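Local coordinates for protein trehalose monomycolate exporter MmpL3 (Mycobacterium tuberculosis, PDB 7NVH) that exports the mycolic acid precursor trehalose monomycolate across the inner membrane for building the mycobacterial outer envelope, probably powered by proton flow, at residues D251-F255 with D640-F644; V650-R655 with E748-P752; A685-V689 with A700-M704. All coordinates share one frame; numbering follows the deposited sequence.

Contact 1: residues D251-F255 with D640-F644; sequences DYGLF and DYEVF
Asp-251 and Tyr-252 meet Tyr-641 and Asp-640 in a buried, reciprocal pair of aspartate-tyrosine hydrogen bonds, set between two transmembrane helices of this RND-type permease. Helices 248-265 and 624-654 run almost parallel here (2°), yet their axes stay 12.8 Å apart, and side chains reaching from both helices span the space between. Each helix carries an Asp-Tyr pair, and the two belong to different MMPL-family halves of the chain. Such intramembrane Asp-Tyr pairs are the probable proton-relay site of MmpL3 transporters. Tyr-641 OH donates to Asp-251 OD2 and Tyr-252 OH to Asp-640 OD2, each over 3.0 Å.

One turn along, the gap is filled by rings. Phe-255 and Phe-644 both hold CG anti to the carbonyl carbon, which brings their rings together in an offset face-to-face stack, with centroids 4.0 Å apart and planes 21° from parallel; Phe-255 CZ lies 3.5 Å from Phe-644 CG. Phe-644 also reaches the rim of Tyr-252, CZ to CE1 at 3.4 Å, completing an aromatic cluster beside the polar pairs. Helix 671-689 covers Asp-251 and Tyr-641, while helix 270-297 backs Tyr-252 and Asp-640. The two bonds differ in approach: Asp-640 OD2 is met on its syn side but tilted out of the carboxylate plane, whereas the hydroxyl of Tyr-641 comes to Asp-251 OD2 from above the carboxylate, 42° out of plane.

Contact 2: residues V650-R655 with E748-P752; sequences VEARER and EIHLP
Ile-749 and His-750, in the loop that follows helix 735-744, lie against the last turn of helix 624-654 through Val-650, Glu-651 and Glu-654. This surface contact brings the end of the modelled chain back onto a long transmembrane helix. Ile-749 lays its CG1 branch against the helix. That branch sits between the backbone N and the carbonyl carbon (chi1 50°), the crowded position, and continues fully extended, which carries Ile-749 CD1 to Val-650 CG1 at 3.5 Å. Glu-654 bends back at its second torsion (chi2 -79°), so that its chain crosses the same isoleucine branch at a slant: Glu-654 CG is 4.0 Å from Ile-749 CG1, and the carboxylate ends beside CD1. Behind these side chains, Ile-749 O rests on Glu-651 CA at 3.7 Å.

His-750 turns its ring toward the helix end, CG lying opposite the backbone N (chi1 176°). The CB of His-750 touches Glu-654 CB at 3.8 Å, and one face of the ring carries Glu-654 O, 3.7 Å above the plane and displaced toward the rim. Pro-752 N lies over the opposite face, so the imidazole is sandwiched between backbone atoms, with Arg-655 CG at its edge. Glu-651 instead sends an extended chain away to a salt bridge with Arg-259. Leu-751 packs on helix 270-297, making the loop a bridge between two helices. Across the contact itself, attraction is mainly van der Waals; the Glu-654 carboxylate, with OE2 5.4 Å from His-750 ND1, might at most modestly favour a protonated imidazole.

Contact 3: residues A685-V689 with A700-M704; sequences AGAFV and AFGLM
The carbonyl oxygen of Ala-685 takes two weak backbone bonds, from Val-689 N at 2.7 Å and Phe-688 N at 2.9 Å, while Ala-700 CB of the following helix lies beside it. The shared oxygen combines four- and three-residue spacings in this final turn of helix 671-689. Ala-700 CB is also 3.7 Å from Val-689 CG2. With Phe-688 as a further neighbour, one small methyl fits among three residues across the interface.

This is the tight, roughly antiparallel hairpin formed by transmembrane helices 671-689 and 694-726, consecutive in the chain and joined by a short link. Their local axes approach to 8.5 Å and cross at -144°. Alanine and glycine at the crossing suit this closeness: the CA atoms of Ala-685 and Ala-700 are 4.9 Å apart. Met-704 lies over Ala-685 and Gly-686. Met-704 CG meets Ala-685 CB at 3.6 Å, and the chain runs on extended (chi2 175°) to bring the sulfur against the bare backbone of the glycine. Met-704 SD touches both Gly-686 CA and Val-689 CG2, each at 3.5 Å.

Val-689 divides its work between two methyls. CG2, anti to the carbonyl carbon, points into the groove beside Ala-700, Met-704 and the backbone of Phe-701; CG1 stands at the edge of the Phe-701 ring, near its plane. Farther out, that ring packs on Ile-601, Leu-602 and Ile-605 of helix 582-607, and Phe-688 leans the other way, onto Met-184 and Leu-243.

Following the chain from the N terminus, contact 1 opens on helix 248-265 and closes after 384 intervening residues on helix 624-654, tying together helices from the two MMPL-family halves of the chain. Contact 2 begins farther along that same helix, at its end, and closes only at 748-752, after a further 92 residues that are mostly helical. Within that span lies contact 3, a short-range closure of ten residues between helices 671-689 and 694-726. No loops cross: contact 1 precedes the other two in series. Contacts 1 and 2 have centres about 18 Å apart; contact 3 lies about 18 Å from contact 1 and about 36 Å from contact 2, also centre to centre.

Contact 1: residues D251-F255 with D640-F644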
ATOM      1  N   ASP A 251      -4.536 -15.551 -10.906  1.00 53.76           N
ATOM      2  CA  ASP A 251      -3.545 -16.623 -10.942  1.00 53.76           C
ATOM      3  C   ASP A 251      -4.126 -17.935 -10.432  1.00 53.76           C
ATOM      4  O   ASP A 251      -3.870 -19.001 -11.002  1.00 53.76           O
ATOM      5  CB  ASP A 251      -2.320 -16.255 -10.109  1.00 53.76           C
ATOM      6  CG  ASP A 251      -1.544 -15.106 -10.687  1.00 53.76           C
ATOM      7  OD1 ASP A 251      -1.813 -14.718 -11.842  1.00 53.76           O
ATOM      8  OD2 ASP A 251      -0.644 -14.604  -9.985  1.00 53.76           O
ATOM      9  N   TYR A 252      -4.883 -17.880  -9.336  1.00 52.04           N
ATOM     10  CA  TYR A 252      -5.459 -19.095  -8.772  1.00 52.04           C
ATOM     11  C   TYR A 252      -6.428 -19.738  -9.752  1.00 52.04           C
ATOM     12  O   TYR A 252      -6.417 -20.963  -9.943  1.00 52.04           O
ATOM     13  CB  TYR A 252      -6.163 -18.770  -7.455  1.00 52.04           C
ATOM     14  CG  TYR A 252      -5.238 -18.290  -6.359  1.00 52.04           C
ATOM     15  CD1 TYR A 252      -3.862 -18.386  -6.490  1.00 52.04           C
ATOM     16  CD2 TYR A 252      -5.744 -17.728  -5.197  1.00 52.04           C
ATOM     17  CE1 TYR A 252      -3.019 -17.946  -5.496  1.00 52.04           C
ATOM     18  CE2 TYR A 252      -4.908 -17.285  -4.197  1.00 52.04           C
ATOM     19  CZ  TYR A 252      -3.547 -17.396  -4.351  1.00 52.04           C
ATOM     20  OH  TYR A 252      -2.706 -16.956  -3.358  1.00 52.04           O
ATOM     21  N   GLY A 253      -7.266 -18.923 -10.392  1.00 51.41           N
ATOM     22  CA  GLY A 253      -8.148 -19.445 -11.419  1.00 51.41           C
ATOM     23  C   GLY A 253      -7.385 -20.018 -12.594  1.00 51.41           C
ATOM     24  O   GLY A 253      -7.760 -21.057 -13.136  1.00 51.41           O
ATOM     25  N   LEU A 254      -6.305 -19.351 -13.001  1.00 50.71           N
ATOM     26  CA  LEU A 254      -5.449 -19.881 -14.056  1.00 50.71           C
ATOM     27  C   LEU A 254      -4.960 -21.277 -13.715  1.00 50.71           C
ATOM     28  O   LEU A 254      -5.117 -22.214 -14.504  1.00 50.71           O
ATOM     29  CB  LEU A 254      -4.263 -18.946 -14.275  1.00 50.71           C
ATOM     30  CG  LEU A 254      -3.500 -19.047 -15.593  1.00 50.71           C
ATOM     31  CD1 LEU A 254      -4.377 -18.699 -16.767  1.00 50.71           C
ATOM     32  CD2 LEU A 254      -2.286 -18.142 -15.547  1.00 50.71           C
ATOM     33  N   PHE A 255      -4.373 -21.435 -12.529  1.00 50.74           N
ATOM     34  CA  PHE A 255      -3.809 -22.727 -12.157  1.00 50.74           C
ATOM     35  C   PHE A 255      -4.884 -23.799 -12.068  1.00 50.74           C
ATOM     36  O   PHE A 255      -4.700 -24.911 -12.576  1.00 50.74           O
ATOM     37  CB  PHE A 255      -3.044 -22.615 -10.840  1.00 50.74           C
ATOM     38  CG  PHE A 255      -1.658 -22.065 -10.996  1.00 50.74           C
ATOM     39  CD1 PHE A 255      -0.587 -22.912 -11.217  1.00 50.74           C
ATOM     40  CD2 PHE A 255      -1.426 -20.704 -10.936  1.00 50.74           C
ATOM     41  CE1 PHE A 255       0.688 -22.411 -11.367  1.00 50.74           C
ATOM     42  CE2 PHE A 255      -0.154 -20.197 -11.087  1.00 50.74           C
ATOM     43  CZ  PHE A 255       0.905 -21.051 -11.302  1.00 50.74           C
ATOM     44  N   ASP A 640       4.509 -17.582  -3.065  1.00 54.50           N
ATOM     45  CA  ASP A 640       3.424 -18.234  -3.813  1.00 54.50           C
ATOM     46  C   ASP A 640       4.035 -18.812  -5.063  1.00 54.50           C
ATOM     47  O   ASP A 640       3.857 -19.970  -5.301  1.00 54.50           O
ATOM     48  CB  ASP A 640       2.332 -17.261  -4.186  1.00 54.50           C
ATOM     49  CG  ASP A 640       1.373 -17.003  -3.051  1.00 54.50           C
ATOM     50  OD1 ASP A 640       1.759 -17.263  -1.905  1.00 54.50           O
ATOM     51  OD2 ASP A 640       0.254 -16.553  -3.332  1.00 54.50           O
ATOM     52  N   TYR A 641       4.761 -18.026  -5.811  1.00 55.01           N
ATOM     53  CA  TYR A 641       5.288 -18.541  -7.070  1.00 55.01           C
ATOM     54  C   TYR A 641       6.232 -19.713  -6.832  1.00 55.01           C
ATOM     55  O   TYR A 641       6.249 -20.672  -7.613  1.00 55.01           O
ATOM     56  CB  TYR A 641       5.967 -17.425  -7.858  1.00 55.01           C
ATOM     57  CG  TYR A 641       4.980 -16.592  -8.642  1.00 55.01           C
ATOM     58  CD1 TYR A 641       3.864 -16.046  -8.026  1.00 55.01           C
ATOM     59  CD2 TYR A 641       5.150 -16.373 -10.000  1.00 55.01           C
ATOM     60  CE1 TYR A 641       2.954 -15.294  -8.735  1.00 55.01           C
ATOM     61  CE2 TYR A 641       4.244 -15.621 -10.718  1.00 55.01           C
ATOM     62  CZ  TYR A 641       3.147 -15.084 -10.079  1.00 55.01           C
ATOM     63  OH  TYR A 641       2.238 -14.333 -10.785  1.00 55.01           O
ATOM     64  N   GLU A 642       7.004 -19.668  -5.743  1.00 55.04           N
ATOM     65  CA  GLU A 642       7.819 -20.824  -5.384  1.00 55.04           C
ATOM     66  C   GLU A 642       6.952 -22.045  -5.108  1.00 55.04           C
ATOM     67  O   GLU A 642       7.297 -23.159  -5.511  1.00 55.04           O
ATOM     68  CB  GLU A 642       8.695 -20.508  -4.173  1.00 55.04           C
ATOM     69  CG  GLU A 642       9.684 -19.382  -4.395  1.00 55.04           C
ATOM     70  CD  GLU A 642      10.846 -19.797  -5.270  1.00 55.04           C
ATOM     71  OE1 GLU A 642      11.347 -20.927  -5.099  1.00 55.04           O
ATOM     72  OE2 GLU A 642      11.255 -18.991  -6.132  1.00 55.04           O
ATOM     73  N   VAL A 643       5.827 -21.858  -4.418  1.00 52.57           N
ATOM     74  CA  VAL A 643       4.928 -22.978  -4.151  1.00 52.57           C
ATOM     75  C   VAL A 643       4.343 -23.515  -5.447  1.00 52.57           C
ATOM     76  O   VAL A 643       4.278 -24.729  -5.656  1.00 52.57           O
ATOM     77  CB  VAL A 643       3.825 -22.563  -3.162  1.00 52.57           C
ATOM     78  CG1 VAL A 643       2.790 -23.661  -3.040  1.00 52.57           C
ATOM     79  CG2 VAL A 643       4.433 -22.301  -1.815  1.00 52.57           C
ATOM     80  N   PHE A 644       3.915 -22.623  -6.339  1.00 52.68           N
ATOM     81  CA  PHE A 644       3.364 -23.067  -7.614  1.00 52.68           C
ATOM     82  C   PHE A 644       4.387 -23.879  -8.392  1.00 52.68           C
ATOM     83  O   PHE A 644       4.048 -24.896  -9.008  1.00 52.68           O
ATOM     84  CB  PHE A 644       2.904 -21.866  -8.439  1.00 52.68           C
ATOM     85  CG  PHE A 644       1.701 -21.170  -7.881  1.00 52.68           C
ATOM     86  CD1 PHE A 644       0.688 -21.887  -7.276  1.00 52.68           C
ATOM     87  CD2 PHE A 644       1.581 -19.796  -7.968  1.00 52.68           C
ATOM     88  CE1 PHE A 644      -0.418 -21.248  -6.762  1.00 52.68           C
ATOM     89  CE2 PHE A 644       0.475 -19.150  -7.458  1.00 52.68           C
ATOM     90  CZ  PHE A 644      -0.526 -19.879  -6.854  1.00 52.68           C
TER

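Contact 2: residues V650-R655 with E748-P752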
ATOM      1  N   VAL A 650       7.174 -31.755  -6.262  1.00 53.26           N
ATOM      2  CA  VAL A 650       6.919 -32.648  -5.137  1.00 53.26           C
ATOM      3  C   VAL A 650       5.902 -33.713  -5.524  1.00 53.26           C
ATOM      4  O   VAL A 650       6.024 -34.879  -5.132  1.00 53.26           O
ATOM      5  CB  VAL A 650       6.458 -31.848  -3.907  1.00 53.26           C
ATOM      6  CG1 VAL A 650       6.214 -32.777  -2.748  1.00 53.26           C
ATOM      7  CG2 VAL A 650       7.498 -30.818  -3.524  1.00 53.26           C
ATOM      8  N   GLU A 651       4.880 -33.328  -6.291  1.00 54.39           N
ATOM      9  CA  GLU A 651       3.899 -34.294  -6.769  1.00 54.39           C
ATOM     10  C   GLU A 651       4.543 -35.333  -7.676  1.00 54.39           C
ATOM     11  O   GLU A 651       4.247 -36.528  -7.572  1.00 54.39           O
ATOM     12  CB  GLU A 651       2.776 -33.562  -7.503  1.00 54.39           C
ATOM     13  CG  GLU A 651       1.907 -34.449  -8.366  1.00 54.39           C
ATOM     14  CD  GLU A 651       0.821 -33.674  -9.079  1.00 54.39           C
ATOM     15  OE1 GLU A 651       0.642 -32.478  -8.766  1.00 54.39           O
ATOM     16  OE2 GLU A 651       0.151 -34.258  -9.955  1.00 54.39           O
ATOM     17  N   ALA A 652       5.431 -34.896  -8.570  1.00 55.16           N
ATOM     18  CA  ALA A 652       6.085 -35.829  -9.481  1.00 55.16           C
ATOM     19  C   ALA A 652       7.047 -36.748  -8.741  1.00 55.16           C
ATOM     20  O   ALA A 652       7.196 -37.919  -9.106  1.00 55.16           O
ATOM     21  CB  ALA A 652       6.816 -35.061 -10.581  1.00 55.16           C
ATOM     22  N   ARG A 653       7.714 -36.238  -7.705  1.00 54.68           N
ATOM     23  CA  ARG A 653       8.669 -37.057  -6.968  1.00 54.68           C
ATOM     24  C   ARG A 653       7.982 -38.232  -6.287  1.00 54.68           C
ATOM     25  O   ARG A 653       8.507 -39.351  -6.285  1.00 54.68           O
ATOM     26  CB  ARG A 653       9.412 -36.205  -5.942  1.00 54.68           C
ATOM     27  CG  ARG A 653      10.172 -37.012  -4.912  1.00 54.68           C
ATOM     28  CD  ARG A 653      11.530 -37.429  -5.438  1.00 54.68           C
ATOM     29  NE  ARG A 653      12.030 -38.621  -4.764  1.00 54.68           N
ATOM     30  CZ  ARG A 653      13.309 -38.978  -4.734  1.00 54.68           C
ATOM     31  NH1 ARG A 653      14.220 -38.234  -5.341  1.00 54.68           N
ATOM     32  NH2 ARG A 653      13.675 -40.079  -4.098  1.00 54.68           N
ATOM     33  N   GLU A 654       6.804 -37.998  -5.705  1.00 58.82           N
ATOM     34  CA  GLU A 654       6.074 -39.077  -5.052  1.00 58.82           C
ATOM     35  C   GLU A 654       5.666 -40.168  -6.030  1.00 58.82           C
ATOM     36  O   GLU A 654       5.425 -41.303  -5.609  1.00 58.82           O
ATOM     37  CB  GLU A 654       4.840 -38.522  -4.341  1.00 58.82           C
ATOM     38  CG  GLU A 654       5.154 -37.528  -3.235  1.00 58.82           C
ATOM     39  CD  GLU A 654       5.589 -38.199  -1.945  1.00 58.82           C
ATOM     40  OE1 GLU A 654       5.756 -37.489  -0.933  1.00 58.82           O
ATOM     41  OE2 GLU A 654       5.759 -39.437  -1.937  1.00 58.82           O
ATOM     42  N   ARG A 655       5.588 -39.854  -7.321  1.00 57.10           N
ATOM     43  CA  ARG A 655       5.256 -40.832  -8.346  1.00 57.10           C
ATOM     44  C   ARG A 655       6.438 -41.718  -8.721  1.00 57.10           C
ATOM     45  O   ARG A 655       6.368 -42.418  -9.737  1.00 57.10           O
ATOM     46  CB  ARG A 655       4.721 -40.124  -9.591  1.00 57.10           C
ATOM     47  CG  ARG A 655       3.293 -39.632  -9.449  1.00 57.10           C
ATOM     48  CD  ARG A 655       2.641 -39.415 -10.802  1.00 57.10           C
ATOM     49  NE  ARG A 655       3.564 -38.831 -11.770  1.00 57.10           N
ATOM     50  CZ  ARG A 655       3.478 -37.585 -12.226  1.00 57.10           C
ATOM     51  NH1 ARG A 655       2.510 -36.786 -11.800  1.00 57.10           N
ATOM     52  NH2 ARG A 655       4.362 -37.137 -13.106  1.00 57.10           N
ATOM     53  N   GLU A 748      -1.135 -35.157   1.590  1.00 66.38           N
ATOM     54  CA  GLU A 748      -1.703 -36.008   0.551  1.00 66.38           C
ATOM     55  C   GLU A 748      -1.137 -35.635  -0.813  1.00 66.38           C
ATOM     56  O   GLU A 748      -1.840 -35.705  -1.826  1.00 66.38           O
ATOM     57  CB  GLU A 748      -3.231 -35.930   0.541  1.00 66.38           C
ATOM     58  CG  GLU A 748      -3.904 -37.182  -0.000  1.00 66.38           C
ATOM     59  CD  GLU A 748      -3.953 -38.304   1.021  1.00 66.38           C
ATOM     60  OE1 GLU A 748      -3.698 -38.037   2.214  1.00 66.38           O
ATOM     61  OE2 GLU A 748      -4.241 -39.454   0.630  1.00 66.38           O
ATOM     62  N   ILE A 749       0.129 -35.228  -0.848  1.00 64.66           N
ATOM     63  CA  ILE A 749       0.778 -34.689  -2.039  1.00 64.66           C
ATOM     64  C   ILE A 749       0.916 -35.742  -3.133  1.00 64.66           C
ATOM     65  O   ILE A 749       1.399 -35.444  -4.231  1.00 64.66           O
ATOM     66  CB  ILE A 749       2.149 -34.099  -1.665  1.00 64.66           C
ATOM     67  CG1 ILE A 749       2.947 -35.118  -0.851  1.00 64.66           C
ATOM     68  CG2 ILE A 749       1.981 -32.810  -0.885  1.00 64.66           C
ATOM     69  CD1 ILE A 749       4.316 -34.648  -0.443  1.00 64.66           C
ATOM     70  N   HIS A 750       0.497 -36.971  -2.851  1.00 65.87           N
ATOM     71  CA  HIS A 750       0.616 -38.080  -3.787  1.00 65.87           C
ATOM     72  C   HIS A 750      -0.759 -38.483  -4.304  1.00 65.87           C
ATOM     73  O   HIS A 750      -1.692 -38.676  -3.517  1.00 65.87           O
ATOM     74  CB  HIS A 750       1.299 -39.278  -3.124  1.00 65.87           C
ATOM     75  CG  HIS A 750       1.366 -40.492  -3.995  1.00 65.87           C
ATOM     76  ND1 HIS A 750       1.626 -40.425  -5.348  1.00 65.87           N
ATOM     77  CD2 HIS A 750       1.208 -41.805  -3.708  1.00 65.87           C
ATOM     78  CE1 HIS A 750       1.625 -41.644  -5.854  1.00 65.87           C
ATOM     79  NE2 HIS A 750       1.374 -42.501  -4.881  1.00 65.87           N
ATOM     80  N   LEU A 751      -0.879 -38.607  -5.627  1.00 64.01           N
ATOM     81  CA  LEU A 751      -2.072 -39.148  -6.265  1.00 64.01           C
ATOM     82  C   LEU A 751      -1.762 -40.521  -6.838  1.00 64.01           C
ATOM     83  O   LEU A 751      -0.924 -40.628  -7.745  1.00 64.01           O
ATOM     84  CB  LEU A 751      -2.578 -38.223  -7.367  1.00 64.01           C
ATOM     85  CG  LEU A 751      -3.708 -37.263  -7.002  1.00 64.01           C
ATOM     86  CD1 LEU A 751      -4.121 -36.471  -8.224  1.00 64.01           C
ATOM     87  CD2 LEU A 751      -4.889 -38.031  -6.435  1.00 64.01           C
ATOM     88  N   PRO A 752      -2.406 -41.593  -6.356  1.00 67.50           N
ATOM     89  CA  PRO A 752      -2.159 -42.949  -6.857  1.00 67.50           C
ATOM     90  C   PRO A 752      -2.616 -43.131  -8.301  1.00 67.50           C
ATOM     91  O   PRO A 752      -3.267 -42.238  -8.844  1.00 67.50           O
ATOM     92  CB  PRO A 752      -2.982 -43.835  -5.912  1.00 67.50           C
ATOM     93  CG  PRO A 752      -3.317 -42.965  -4.736  1.00 67.50           C
ATOM     94  CD  PRO A 752      -3.407 -41.580  -5.279  1.00 67.50           C
TER

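Contact 3: residues A685-V689 with A700-M704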
ATOM      1  N   ALA A 685      -0.365  -4.793 -12.315  1.00 55.26           N
ATOM      2  CA  ALA A 685       0.443  -3.831 -11.572  1.00 55.26           C
ATOM      3  C   ALA A 685       0.878  -2.667 -12.453  1.00 55.26           C
ATOM      4  O   ALA A 685       0.939  -1.523 -11.988  1.00 55.26           O
ATOM      5  CB  ALA A 685       1.654  -4.528 -10.959  1.00 55.26           C
ATOM      6  N   GLY A 686       1.189  -2.928 -13.724  1.00 55.09           N
ATOM      7  CA  GLY A 686       1.566  -1.865 -14.635  1.00 55.09           C
ATOM      8  C   GLY A 686       0.436  -0.922 -14.964  1.00 55.09           C
ATOM      9  O   GLY A 686       0.690   0.236 -15.312  1.00 55.09           O
ATOM     10  N   ALA A 687      -0.809  -1.389 -14.872  1.00 55.42           N
ATOM     11  CA  ALA A 687      -1.931  -0.463 -14.936  1.00 55.42           C
ATOM     12  C   ALA A 687      -1.894   0.520 -13.777  1.00 55.42           C
ATOM     13  O   ALA A 687      -2.385   1.646 -13.899  1.00 55.42           O
ATOM     14  CB  ALA A 687      -3.252  -1.230 -14.944  1.00 55.42           C
ATOM     15  N   PHE A 688      -1.318   0.112 -12.647  1.00 56.69           N
ATOM     16  CA  PHE A 688      -1.181   0.962 -11.476  1.00 56.69           C
ATOM     17  C   PHE A 688       0.182   1.634 -11.375  1.00 56.69           C
ATOM     18  O   PHE A 688       0.343   2.545 -10.557  1.00 56.69           O
ATOM     19  CB  PHE A 688      -1.442   0.149 -10.206  1.00 56.69           C
ATOM     20  CG  PHE A 688      -2.896  -0.099  -9.934  1.00 56.69           C
ATOM     21  CD1 PHE A 688      -3.462  -1.331 -10.203  1.00 56.69           C
ATOM     22  CD2 PHE A 688      -3.696   0.896  -9.403  1.00 56.69           C
ATOM     23  CE1 PHE A 688      -4.796  -1.566  -9.950  1.00 56.69           C
ATOM     24  CE2 PHE A 688      -5.031   0.666  -9.147  1.00 56.69           C
ATOM     25  CZ  PHE A 688      -5.582  -0.566  -9.422  1.00 56.69           C
ATOM     26  N   VAL A 689       1.166   1.201 -12.163  1.00 55.35           N
ATOM     27  CA  VAL A 689       2.439   1.912 -12.211  1.00 55.35           C
ATOM     28  C   VAL A 689       2.254   3.284 -12.843  1.00 55.35           C
ATOM     29  O   VAL A 689       2.897   4.262 -12.444  1.00 55.35           O
ATOM     30  CB  VAL A 689       3.492   1.071 -12.955  1.00 55.35           C
ATOM     31  CG1 VAL A 689       4.643   1.938 -13.429  1.00 55.35           C
ATOM     32  CG2 VAL A 689       4.008  -0.026 -12.052  1.00 55.35           C
ATOM     33  N   ALA A 700       3.289  -0.677  -6.917  1.00 54.81           N
ATOM     34  CA  ALA A 700       3.040  -1.511  -8.084  1.00 54.81           C
ATOM     35  C   ALA A 700       4.335  -1.862  -8.801  1.00 54.81           C
ATOM     36  O   ALA A 700       4.479  -2.971  -9.323  1.00 54.81           O
ATOM     37  CB  ALA A 700       2.074  -0.807  -9.033  1.00 54.81           C
ATOM     38  N   PHE A 701       5.291  -0.934  -8.841  1.00 54.57           N
ATOM     39  CA  PHE A 701       6.545  -1.228  -9.520  1.00 54.57           C
ATOM     40  C   PHE A 701       7.382  -2.223  -8.729  1.00 54.57           C
ATOM     41  O   PHE A 701       8.078  -3.049  -9.325  1.00 54.57           O
ATOM     42  CB  PHE A 701       7.326   0.059  -9.772  1.00 54.57           C
ATOM     43  CG  PHE A 701       8.455  -0.104 -10.742  1.00 54.57           C
ATOM     44  CD1 PHE A 701       8.304   0.291 -12.057  1.00 54.57           C
ATOM     45  CD2 PHE A 701       9.661  -0.650 -10.347  1.00 54.57           C
ATOM     46  CE1 PHE A 701       9.330   0.143 -12.960  1.00 54.57           C
ATOM     47  CE2 PHE A 701      10.688  -0.804 -11.245  1.00 54.57           C
ATOM     48  CZ  PHE A 701      10.524  -0.405 -12.555  1.00 54.57           C
ATOM     49  N   GLY A 702       7.334  -2.165  -7.398  1.00 54.92           N
ATOM     50  CA  GLY A 702       7.977  -3.198  -6.609  1.00 54.92           C
ATOM     51  C   GLY A 702       7.364  -4.560  -6.854  1.00 54.92           C
ATOM     52  O   GLY A 702       8.078  -5.557  -6.981  1.00 54.92           O
ATOM     53  N   LEU A 703       6.033  -4.619  -6.946  1.00 56.41           N
ATOM     54  CA  LEU A 703       5.393  -5.884  -7.297  1.00 56.41           C
ATOM     55  C   LEU A 703       5.844  -6.373  -8.671  1.00 56.41           C
ATOM     56  O   LEU A 703       6.168  -7.555  -8.844  1.00 56.41           O
ATOM     57  CB  LEU A 703       3.872  -5.741  -7.255  1.00 56.41           C
ATOM     58  CG  LEU A 703       3.171  -6.151  -5.959  1.00 56.41           C
ATOM     59  CD1 LEU A 703       3.353  -7.640  -5.712  1.00 56.41           C
ATOM     60  CD2 LEU A 703       3.675  -5.347  -4.773  1.00 56.41           C
ATOM     61  N   MET A 704       5.883  -5.473  -9.657  1.00 57.18           N
ATOM     62  CA  MET A 704       6.292  -5.866 -11.003  1.00 57.18           C
ATOM     63  C   MET A 704       7.722  -6.381 -11.018  1.00 57.18           C
ATOM     64  O   MET A 704       8.015  -7.402 -11.645  1.00 57.18           O
ATOM     65  CB  MET A 704       6.151  -4.695 -11.973  1.00 57.18           C
ATOM     66  CG  MET A 704       4.799  -4.583 -12.627  1.00 57.18           C
ATOM     67  SD  MET A 704       4.687  -3.104 -13.643  1.00 57.18           S
ATOM     68  CE  MET A 704       6.215  -3.207 -14.568  1.00 57.18           C
TER